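Local atomic coordinates of magnesium transporter, putative (Shewanella oneidensis MR-1, PDB entry 3KXR), a protein that probably transports magnesium or a similar cation across the membrane, this chain being part of its N domain and its pair of CBS domains. Residues G102-Y107 with E116-L121; E16-W21 with S28-A33. One frame throughout, in Å; residues are numbered along the deposited sequence.

Interaction 1. Residues G102-Y107 with E116-L121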
loop_
_atom_site.group_PDB
_atom_site.type_symbol
_atom_site.label_atom_id
_atom_site.label_comp_id
_atom_site.label_asym_id
_atom_site.label_seq_id
_atom_site.Cartn_x
_atom_site.Cartn_y
_atom_site.Cartn_z
ATOM N N GLY A 102 -13.320 22.638 18.884
ATOM C CA GLY A 102 -12.822 22.736 20.260
ATOM C C GLY A 102 -12.194 21.452 20.777
ATOM O O GLY A 102 -12.068 20.474 20.062
ATOM N N THR A 103 -11.829 21.472 22.045
ATOM C CA THR A 103 -11.099 20.412 22.697
ATOM C C THR A 103 -11.850 20.002 23.943
ATOM O O THR A 103 -12.323 20.855 24.687
ATOM C CB THR A 103 -9.711 20.967 23.126
ATOM O OG1 THR A 103 -8.992 21.358 21.954
ATOM C CG2 THR A 103 -8.874 19.963 23.943
ATOM N N VAL A 104 -11.970 18.701 24.187
ATOM C CA VAL A 104 -12.441 18.240 25.501
ATOM C C VAL A 104 -11.289 17.561 26.218
ATOM O O VAL A 104 -10.539 16.850 25.592
ATOM C CB VAL A 104 -13.684 17.302 25.400
ATOM C CG1 VAL A 104 -14.770 17.921 24.496
ATOM C CG2 VAL A 104 -13.307 15.935 24.886
ATOM N N ARG A 105 -11.154 17.767 27.517
ATOM C CA ARG A 105 -10.063 17.147 28.284
ATOM C C ARG A 105 -10.427 15.859 28.955
ATOM O O ARG A 105 -11.487 15.728 29.534
ATOM C CB ARG A 105 -9.621 18.036 29.416
ATOM C CG ARG A 105 -9.213 19.396 29.020
ATOM C CD ARG A 105 -8.714 20.073 30.275
ATOM N NE ARG A 105 -8.490 21.474 30.002
ATOM C CZ ARG A 105 -7.429 21.972 29.359
ATOM N NH1 ARG A 105 -6.450 21.163 28.924
ATOM N NH2 ARG A 105 -7.340 23.303 29.163
ATOM N N ARG A 106 -9.490 14.932 28.979
ATOM C CA ARG A 106 -9.735 13.683 29.652
ATOM C C ARG A 106 -10.304 13.876 31.054
ATOM O O ARG A 106 -11.303 13.261 31.417
ATOM C CB ARG A 106 -8.459 12.859 29.763
ATOM C CG ARG A 106 -8.689 11.685 30.646
ATOM C CD ARG A 106 -7.845 10.519 30.369
ATOM N NE ARG A 106 -6.471 10.914 30.296
ATOM C CZ ARG A 106 -5.597 10.339 29.485
ATOM N NH1 ARG A 106 -5.941 9.306 28.699
ATOM N NH2 ARG A 106 -4.365 10.791 29.474
ATOM N N TYR A 107 -9.640 14.687 31.862
ATOM C CA TYR A 107 -10.038 14.821 33.248
ATOM C C TYR A 107 -11.495 15.289 33.388
ATOM O O TYR A 107 -12.227 14.784 34.230
ATOM C CB TYR A 107 -9.112 15.753 33.994
ATOM C CG TYR A 107 -9.494 15.913 35.447
ATOM C CD1 TYR A 107 -8.949 15.082 36.417
ATOM C CD2 TYR A 107 -10.414 16.890 35.850
ATOM C CE1 TYR A 107 -9.294 15.219 37.739
ATOM C CE2 TYR A 107 -10.761 17.035 37.172
ATOM C CZ TYR A 107 -10.193 16.194 38.114
ATOM O OH TYR A 107 -10.520 16.310 39.447
ATOM N N GLU A 116 -24.080 12.722 27.337
ATOM C CA GLU A 116 -23.935 14.152 27.024
ATOM C C GLU A 116 -23.145 14.406 25.754
ATOM O O GLU A 116 -22.073 13.841 25.570
ATOM C CB GLU A 116 -23.234 14.902 28.151
ATOM C CG GLU A 116 -23.997 14.881 29.474
ATOM C CD GLU A 116 -23.401 15.803 30.557
ATOM O OE1 GLU A 116 -23.249 17.008 30.276
ATOM O OE2 GLU A 116 -23.140 15.312 31.693
ATOM N N PRO A 117 -23.659 15.272 24.872
ATOM C CA PRO A 117 -22.896 15.567 23.672
ATOM C C PRO A 117 -21.596 16.332 23.968
ATOM O O PRO A 117 -21.557 17.257 24.791
ATOM C CB PRO A 117 -23.846 16.408 22.844
ATOM C CG PRO A 117 -25.210 16.161 23.456
ATOM C CD PRO A 117 -24.943 15.977 24.890
ATOM N N LEU A 118 -20.535 15.912 23.304
ATOM C CA LEU A 118 -19.260 16.535 23.492
ATOM C C LEU A 118 -19.316 17.987 23.066
ATOM O O LEU A 118 -18.650 18.845 23.665
ATOM C CB LEU A 118 -18.213 15.791 22.672
ATOM C CG LEU A 118 -17.987 14.381 23.170
ATOM C CD1 LEU A 118 -17.060 13.652 22.219
ATOM C CD2 LEU A 118 -17.466 14.477 24.626
ATOM N N ILE A 119 -20.126 18.288 22.051
ATOM C CA ILE A 119 -20.179 19.655 21.585
ATOM C C ILE A 119 -20.647 20.596 22.712
ATOM O O ILE A 119 -20.370 21.794 22.680
ATOM C CB ILE A 119 -20.992 19.800 20.279
ATOM C CG1 ILE A 119 -20.803 21.215 19.713
ATOM C CG2 ILE A 119 -22.447 19.512 20.506
ATOM C CD1 ILE A 119 -21.318 21.454 18.244
ATOM N N SER A 120 -21.324 20.072 23.728
ATOM C CA SER A 120 -21.750 20.900 24.854
ATOM C C SER A 120 -20.707 21.024 25.973
ATOM O O SER A 120 -20.943 21.716 26.947
ATOM C CB SER A 120 -23.063 20.362 25.468
ATOM O OG SER A 120 -22.876 19.100 26.097
ATOM N N LEU A 121 -19.559 20.376 25.841
ATOM C CA LEU A 121 -18.576 20.375 26.910
ATOM C C LEU A 121 -17.208 20.857 26.438
ATOM O O LEU A 121 -16.194 20.430 26.968
ATOM C CB LEU A 121 -18.449 18.959 27.437
ATOM C CG LEU A 121 -19.751 18.304 27.923
ATOM C CD1 LEU A 121 -19.487 16.823 28.060
ATOM C CD2 LEU A 121 -20.261 18.927 29.233
#
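Val-104 meets Leu-118 and Leu-121 where the end of a strand faces a short 3-10 turn. The first segment starts at Gly-102, in strand 100-105. Thr-103 follows, with its side chain turned from the 116-121 segment. The backbones of Gly-102 and Thr-103 are hydrogen-bonded to Ile-93 and Ser-123, respectively. The first partner lies in strand 90-94, the second just beyond the second segment.

Val-104 points the other way from Thr-103 and carries the contact. Its CG1 lies anti to the carbonyl carbon (chi1 -49°), and this branch does the touching. Val-104 CG1 comes 3.8 Å from Leu-121 O. Val-104 CG1 is also 4.1 Å from Leu-118 O. The same CG1 of Val-104 is 4.4 Å from Leu-118 CD2, a loose apolar contact. A methyl group thus sits against two carbonyls and one leucine branch. Leu-118 O also accepts the backbone N-H of Leu-121, at 2.8 Å between Leu-118 O and Leu-121 N.

The strand belongs to the first CBS motif. The turn lies in the loop between helix 106-109 and strand 129-130, while its Leu-118 and Leu-121 pack against parts of the first CBS motif. Leu-118 also touches Ile-93 and Ala-76 of helix 73-82, and Leu-121 packs on Val-73. The turn is held from within by Pro-117 O, which takes the hydroxyl OG of Ser-120 at 2.6 Å and the backbone N of Ser-120 at 3.0 Å. The hydroxyl bond lies in the carbonyl plane, with a C=O...OG angle of 147°.

Arg-105 again turns from the second segment. It is the N-cap residue of helix 106-109, and its NH1 forms a salt bridge with Glu-147, in the second CBS motif.

Interaction 2. Residues E16-W21 with S28-A33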
loop_
_atom_site.group_PDB
_atom_site.type_symbol
_atom_site.label_atom_id
_atom_site.label_comp_id
_atom_site.label_asym_id
_atom_site.label_seq_id
_atom_site.Cartn_x
_atom_site.Cartn_y
_atom_site.Cartn_z
ATOM N N GLU A 16 12.011 13.238 3.425
ATOM C CA GLU A 16 12.697 14.547 3.532
ATOM C C GLU A 16 13.795 14.694 2.488
ATOM O O GLU A 16 14.012 15.771 1.944
ATOM C CB GLU A 16 13.337 14.752 4.923
ATOM C CG GLU A 16 12.356 14.814 6.133
ATOM C CD GLU A 16 12.014 13.438 6.764
ATOM O OE1 GLU A 16 12.322 12.376 6.188
ATOM O OE2 GLU A 16 11.408 13.428 7.855
ATOM N N ASP A 17 14.510 13.602 2.240
ATOM C CA ASP A 17 15.507 13.586 1.201
ATOM C C ASP A 17 14.832 13.931 -0.116
ATOM O O ASP A 17 15.331 14.736 -0.880
ATOM C CB ASP A 17 16.135 12.198 1.100
ATOM C CG ASP A 17 16.860 11.759 2.396
ATOM O OD1 ASP A 17 17.238 12.626 3.240
ATOM O OD2 ASP A 17 17.066 10.524 2.544
ATOM N N LEU A 18 13.685 13.322 -0.374
ATOM C CA LEU A 18 12.998 13.544 -1.635
ATOM C C LEU A 18 12.661 15.011 -1.803
ATOM O O LEU A 18 12.921 15.576 -2.852
ATOM C CB LEU A 18 11.742 12.680 -1.753
ATOM C CG LEU A 18 11.952 11.162 -1.867
ATOM C CD1 LEU A 18 10.603 10.424 -1.854
ATOM C CD2 LEU A 18 12.756 10.782 -3.138
ATOM N N ILE A 19 12.150 15.630 -0.742
ATOM C CA ILE A 19 11.761 17.042 -0.749
ATOM C C ILE A 19 12.958 17.940 -1.001
ATOM O O ILE A 19 12.934 18.843 -1.868
ATOM C CB ILE A 19 11.078 17.463 0.577
ATOM C CG1 ILE A 19 9.693 16.820 0.691
ATOM C CG2 ILE A 19 10.950 18.988 0.671
ATOM C CD1 ILE A 19 8.626 17.474 -0.187
ATOM N N GLU A 20 14.021 17.654 -0.268
ATOM C CA GLU A 20 15.223 18.438 -0.390
ATOM C C GLU A 20 15.787 18.332 -1.811
ATOM O O GLU A 20 16.362 19.287 -2.329
ATOM C CB GLU A 20 16.228 17.936 0.619
ATOM C CG GLU A 20 17.558 18.659 0.587
ATOM C CD GLU A 20 18.652 17.812 1.170
ATOM O OE1 GLU A 20 18.321 16.758 1.762
ATOM O OE2 GLU A 20 19.842 18.195 1.029
ATOM N N TRP A 21 15.591 17.185 -2.448
ATOM C CA TRP A 21 16.085 16.962 -3.803
ATOM C C TRP A 21 15.040 17.064 -4.907
ATOM O O TRP A 21 15.204 16.487 -5.997
ATOM C CB TRP A 21 16.771 15.614 -3.841
ATOM C CG TRP A 21 18.201 15.758 -3.644
ATOM C CD1 TRP A 21 18.862 16.851 -3.161
ATOM C CD2 TRP A 21 19.184 14.789 -3.930
ATOM N NE1 TRP A 21 20.196 16.622 -3.146
ATOM C CE2 TRP A 21 20.428 15.357 -3.618
ATOM C CE3 TRP A 21 19.140 13.493 -4.440
ATOM C CZ2 TRP A 21 21.628 14.670 -3.790
ATOM C CZ3 TRP A 21 20.339 12.800 -4.617
ATOM C CH2 TRP A 21 21.562 13.386 -4.289
ATOM N N SER A 28 9.081 10.909 -11.896
ATOM C CA SER A 28 8.911 9.457 -12.007
ATOM C C SER A 28 9.614 8.735 -10.856
ATOM O O SER A 28 9.089 7.773 -10.273
ATOM C CB SER A 28 9.406 8.927 -13.368
ATOM O OG SER A 28 10.825 8.974 -13.529
ATOM N N PHE A 29 10.786 9.225 -10.504
ATOM C CA PHE A 29 11.570 8.625 -9.445
ATOM C C PHE A 29 10.904 8.921 -8.094
ATOM O O PHE A 29 10.794 8.045 -7.232
ATOM C CB PHE A 29 12.997 9.186 -9.503
ATOM C CG PHE A 29 13.878 8.699 -8.417
ATOM C CD1 PHE A 29 14.799 7.700 -8.645
ATOM C CD2 PHE A 29 13.792 9.242 -7.153
ATOM C CE1 PHE A 29 15.618 7.225 -7.628
ATOM C CE2 PHE A 29 14.613 8.759 -6.109
ATOM C CZ PHE A 29 15.527 7.752 -6.359
ATOM N N THR A 30 10.456 10.154 -7.916
ATOM C CA THR A 30 9.805 10.507 -6.685
ATOM C C THR A 30 8.570 9.641 -6.483
ATOM O O THR A 30 8.399 9.052 -5.413
ATOM C CB THR A 30 9.447 11.991 -6.643
ATOM O OG1 THR A 30 10.662 12.755 -6.607
ATOM C CG2 THR A 30 8.599 12.303 -5.389
ATOM N N ASP A 31 7.759 9.508 -7.526
ATOM C CA ASP A 31 6.551 8.686 -7.451
ATOM C C ASP A 31 6.817 7.228 -7.134
ATOM O O ASP A 31 6.034 6.618 -6.405
ATOM C CB ASP A 31 5.744 8.779 -8.748
ATOM C CG ASP A 31 5.221 10.187 -9.001
ATOM O OD1 ASP A 31 5.175 10.993 -8.057
ATOM O OD2 ASP A 31 4.888 10.507 -10.153
ATOM N N ARG A 32 7.880 6.648 -7.679
ATOM C CA ARG A 32 8.150 5.246 -7.376
ATOM C C ARG A 32 8.589 5.137 -5.913
ATOM O O ARG A 32 8.211 4.203 -5.213
ATOM C CB ARG A 32 9.199 4.640 -8.319
ATOM C CG ARG A 32 8.658 4.350 -9.749
ATOM C CD ARG A 32 9.653 3.532 -10.646
ATOM N NE ARG A 32 11.035 3.960 -10.368
ATOM C CZ ARG A 32 11.730 4.874 -11.066
ATOM N NH1 ARG A 32 11.189 5.484 -12.125
ATOM N NH2 ARG A 32 12.983 5.181 -10.700
ATOM N N ALA A 33 9.363 6.124 -5.458
ATOM C CA ALA A 33 9.795 6.190 -4.045
ATOM C C ALA A 33 8.602 6.275 -3.067
ATOM O O ALA A 33 8.550 5.555 -2.054
ATOM C CB ALA A 33 10.725 7.370 -3.835
#
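Leu-18 reaches from helix 15-20 towards Phe-29, Thr-30 and Ala-33 of helix 27-36. Its CB points at the second helix but touches none of its atoms. CG stands anti to the carbonyl carbon (chi1 -67°) and carries the two methyl groups across the gap. CD1 makes the closest approach, 3.6 Å from Ala-33 CB. The same methyl passes the Thr-30 backbone, 4.4 Å from its carbonyl oxygen, and is 4.5 Å from Thr-30 CG2. CD2 divides its contacts. It lies 4.0 Å from Ala-33 CB and 4.0 Å from Phe-29 CE2, which it meets at the ring edge, near the ring plane. The fork of Leu-18 therefore straddles the methyl of Ala-33.

Phe-29 has CG anti to its backbone N (chi1 177°), and this brings the ring end nearer to Leu-18. The ring also meets Phe-10 and Leu-13, while Leu-25 in the connecting loop packs on Leu-18 and Thr-30. Trp-21 forms a cation-pi pair with Arg-82 of the second subunit, and Glu-20 makes a salt bridge to Arg-78 of that subunit.

The axes of the short segments 16-20 and 28-33 come within 11.0 Å at 167°. Two nearly antiparallel helices joined by a short loop form a helical hairpin, here within the MgtE intracellular N domain.

In the fold
Interaction 2 comes first along the chain and closes before interaction 1 opens. The two share no helix, strand or sheet. Their centres are 41 Å apart, on opposite sides of the chain's centre, and their nearest atoms are about 26 Å apart. Interaction 2 joins helices 15-20 and 27-36 of the partial N domain. Interaction 1 joins strand 100-105 of the first CBS motif to the loop between helix 106-109 and strand 129-130. Each is thus local to its own part of the chain. The assembly treats them differently too: a second subunit reaches the helices of interaction 2, while no other chain touches the segments of interaction 1.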